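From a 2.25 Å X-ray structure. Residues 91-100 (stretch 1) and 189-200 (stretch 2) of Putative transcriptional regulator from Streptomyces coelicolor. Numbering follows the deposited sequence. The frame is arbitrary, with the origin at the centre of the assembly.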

# COMPACT_ATOMS: atom_id res chain seq x y z
N VAL A 91 21.42 7.88 -10.41
CA VAL A 91 20.19 7.27 -9.93
C VAL A 91 19.93 7.44 -8.43
O VAL A 91 18.79 7.59 -8.02
CB VAL A 91 20.13 5.77 -10.31
CG1 VAL A 91 21.19 4.97 -9.56
CG2 VAL A 91 18.73 5.23 -10.02
N ARG A 92 20.98 7.43 -7.62
CA ARG A 92 20.80 7.59 -6.18
C ARG A 92 20.26 8.98 -5.86
O ARG A 92 19.26 9.11 -5.16
CB ARG A 92 22.13 7.37 -5.44
CG ARG A 92 22.00 7.38 -3.92
CD ARG A 92 23.36 7.28 -3.24
NE ARG A 92 24.07 6.07 -3.63
CZ ARG A 92 24.14 4.97 -2.89
NH1 ARG A 92 23.54 4.93 -1.70
NH2 ARG A 92 24.80 3.90 -3.33
N ALA A 93 20.92 10.01 -6.38
CA ALA A 93 20.50 11.39 -6.15
C ALA A 93 19.12 11.67 -6.71
O ALA A 93 18.29 12.28 -6.05
CB ALA A 93 21.51 12.35 -6.77
N ASP A 94 18.87 11.22 -7.94
CA ASP A 94 17.57 11.45 -8.57
C ASP A 94 16.44 10.75 -7.81
O ASP A 94 15.37 11.33 -7.59
CB ASP A 94 17.59 10.98 -10.03
CG ASP A 94 18.62 11.71 -10.86
OD1 ASP A 94 19.07 12.81 -10.45
OD2 ASP A 94 18.98 11.20 -11.95
N LEU A 95 16.68 9.51 -7.41
CA LEU A 95 15.68 8.74 -6.67
C LEU A 95 15.37 9.43 -5.33
O LEU A 95 14.20 9.52 -4.93
CB LEU A 95 16.21 7.32 -6.43
CG LEU A 95 15.38 6.09 -6.83
CD1 LEU A 95 14.61 6.32 -8.12
CD2 LEU A 95 16.32 4.90 -6.99
N LEU A 96 16.39 9.92 -4.65
CA LEU A 96 16.19 10.62 -3.37
C LEU A 96 15.38 11.89 -3.61
O LEU A 96 14.46 12.20 -2.86
CB LEU A 96 17.52 11.00 -2.71
CG LEU A 96 18.24 10.17 -1.63
CD1 LEU A 96 17.31 9.12 -1.02
CD2 LEU A 96 19.46 9.52 -2.24
N ALA A 97 15.73 12.62 -4.65
CA ALA A 97 15.02 13.86 -4.96
C ALA A 97 13.55 13.61 -5.29
O ALA A 97 12.68 14.36 -4.83
CB ALA A 97 15.69 14.58 -6.13
N GLN A 98 13.27 12.57 -6.06
CA GLN A 98 11.88 12.27 -6.42
C GLN A 98 11.08 11.74 -5.23
O GLN A 98 9.95 12.14 -5.02
CB GLN A 98 11.85 11.27 -7.58
CG GLN A 98 10.53 11.20 -8.36
CD GLN A 98 9.41 10.54 -7.58
OE1 GLN A 98 9.65 9.73 -6.69
NE2 GLN A 98 8.17 10.86 -7.94
N LEU A 99 11.67 10.83 -4.45
CA LEU A 99 10.98 10.28 -3.29
C LEU A 99 10.68 11.37 -2.26
O LEU A 99 9.67 11.31 -1.56
CB LEU A 99 11.80 9.17 -2.61
CG LEU A 99 11.61 7.67 -2.88
CD1 LEU A 99 10.13 7.36 -3.08
CD2 LEU A 99 12.40 7.27 -4.10
N ARG A 100 11.56 12.37 -2.16
CA ARG A 100 11.33 13.46 -1.21
C ARG A 100 10.20 14.37 -1.66
O ARG A 100 9.39 14.82 -0.85
CB ARG A 100 12.62 14.26 -0.99
CG ARG A 100 13.56 13.58 -0.01
CD ARG A 100 14.98 14.14 -0.04
NE ARG A 100 15.83 13.37 0.86
CZ ARG A 100 17.16 13.32 0.81
NH1 ARG A 100 17.83 14.01 -0.11
NH2 ARG A 100 17.81 12.56 1.68
N PHE A 189 13.21 7.78 6.78
CA PHE A 189 12.55 6.63 6.19
C PHE A 189 12.86 6.61 4.69
O PHE A 189 13.32 5.61 4.14
CB PHE A 189 11.04 6.73 6.43
CG PHE A 189 10.23 5.74 5.66
CD1 PHE A 189 10.47 4.38 5.78
CD2 PHE A 189 9.19 6.16 4.84
CE1 PHE A 189 9.70 3.45 5.09
CE2 PHE A 189 8.41 5.24 4.14
CZ PHE A 189 8.66 3.88 4.27
N VAL A 190 12.61 7.74 4.04
CA VAL A 190 12.86 7.88 2.61
C VAL A 190 14.30 7.53 2.25
O VAL A 190 14.54 6.71 1.36
CB VAL A 190 12.59 9.33 2.16
CG1 VAL A 190 13.10 9.54 0.75
CG2 VAL A 190 11.09 9.61 2.24
N THR A 191 15.26 8.14 2.94
CA THR A 191 16.66 7.89 2.67
C THR A 191 17.04 6.43 2.86
O THR A 191 17.80 5.88 2.06
CB THR A 191 17.57 8.77 3.56
OG1 THR A 191 17.24 10.15 3.36
CG2 THR A 191 19.03 8.57 3.20
N ALA A 192 16.50 5.80 3.89
CA ALA A 192 16.78 4.39 4.16
C ALA A 192 16.23 3.47 3.07
O ALA A 192 16.84 2.45 2.74
CB ALA A 192 16.20 3.98 5.53
N LEU A 193 15.09 3.83 2.50
CA LEU A 193 14.49 3.02 1.44
C LEU A 193 15.45 2.88 0.27
O LEU A 193 15.63 1.80 -0.27
CB LEU A 193 13.19 3.65 0.94
CG LEU A 193 11.97 3.69 1.86
CD1 LEU A 193 10.83 4.41 1.13
CD2 LEU A 193 11.54 2.28 2.25
N VAL A 194 16.07 3.99 -0.11
CA VAL A 194 17.00 4.00 -1.24
C VAL A 194 18.35 3.35 -0.92
O VAL A 194 18.85 2.55 -1.71
CB VAL A 194 17.24 5.44 -1.73
CG1 VAL A 194 18.21 5.44 -2.91
CG2 VAL A 194 15.92 6.08 -2.13
N THR A 195 18.93 3.66 0.23
CA THR A 195 20.22 3.08 0.57
C THR A 195 20.13 1.56 0.76
O THR A 195 21.02 0.84 0.33
CB THR A 195 20.84 3.72 1.84
OG1 THR A 195 20.08 3.35 2.99
CG2 THR A 195 20.84 5.24 1.72
N ASN A 196 19.07 1.09 1.40
CA ASN A 196 18.90 -0.35 1.61
C ASN A 196 18.90 -1.09 0.29
O ASN A 196 19.59 -2.10 0.12
CB ASN A 196 17.57 -0.65 2.31
CG ASN A 196 17.58 -0.26 3.77
OD1 ASN A 196 18.64 -0.09 4.37
ND2 ASN A 196 16.39 -0.13 4.35
N LEU A 197 18.13 -0.57 -0.65
CA LEU A 197 17.99 -1.17 -1.97
C LEU A 197 19.25 -1.09 -2.81
O LEU A 197 19.71 -2.10 -3.35
CB LEU A 197 16.83 -0.48 -2.68
CG LEU A 197 15.78 -1.35 -3.36
CD1 LEU A 197 15.54 -2.63 -2.58
CD2 LEU A 197 14.51 -0.52 -3.47
N LEU A 198 19.80 0.11 -2.94
CA LEU A 198 21.00 0.31 -3.73
C LEU A 198 22.23 -0.36 -3.14
O LEU A 198 22.98 -1.02 -3.86
CB LEU A 198 21.26 1.82 -3.90
CG LEU A 198 20.72 2.56 -5.14
CD1 LEU A 198 19.36 2.05 -5.53
CD2 LEU A 198 20.68 4.05 -4.85
N ASP A 199 22.43 -0.23 -1.84
CA ASP A 199 23.60 -0.81 -1.18
C ASP A 199 23.41 -2.21 -0.61
O ASP A 199 24.39 -2.91 -0.34
CB ASP A 199 24.10 0.13 -0.07
CG ASP A 199 24.38 1.55 -0.57
OD1 ASP A 199 24.94 1.69 -1.68
OD2 ASP A 199 24.06 2.53 0.14
N GLY A 200 22.16 -2.64 -0.44
CA GLY A 200 21.92 -3.95 0.12
C GLY A 200 21.98 -3.85 1.63
O GLY A 200 22.57 -2.90 2.15

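How do the two helices lie against each other? They run roughly antiparallel, at 149° between their N-to-C directions, and their axes come no closer than 9.8 Å. The backbones are matched where Leu 96 CA lies 6.6 Å from Thr 191 CA, and Leu 99 CA lies 6.6 Å from Val 190 CA.

Which bumps fill which hollows along the middle? Val 194 points toward the first helix and meets several of its side chains. Its CG2 touches Leu 96 CD1 at 3.5 Å and Leu 99 CD2 at 4.2 Å, while its CG1 reaches Leu 95 CB at 4.5 Å; both methyls of Val 194 reach Leu 95 and Leu 96. Leu 96 leaves its backbone sideways, yet its end bends in, bringing CD1 also to 3.9 Å from Thr 191 CA. One turn earlier on the second helix, Val 190 CG1 packs against Leu 99 CB at 3.6 Å.

What does Arg 92 do besides carry charge? Its long side chain is a knob in the hole formed by Val 194, Thr 195, Leu 198 and Asp 199. Leu 198 CD2 touches Arg 92 CB at 3.7 Å and also covers one face of the guanidinium. At the edge, near the plane, lie Asp 199 OD1 and Thr 195 CG2: Arg 92 NH2 donates to Asp 199 OD1 at 2.8 Å and Arg 92 NH1 to Asp 199 OD2 at 3.1 Å. Both hydrogen bonds are nearly straight, giving a two-pronged salt bridge.

What closes the other end? Arg 100 lays its CG 4.1 Å from Val 190 CG1, then extends so that Arg 100 NH2 donates a hydrogen bond to Thr 191 OG1 at 3.0 Å. At 143° this bond is more bent than those of Arg 92. An arginine thus lies toward each end of the apolar row.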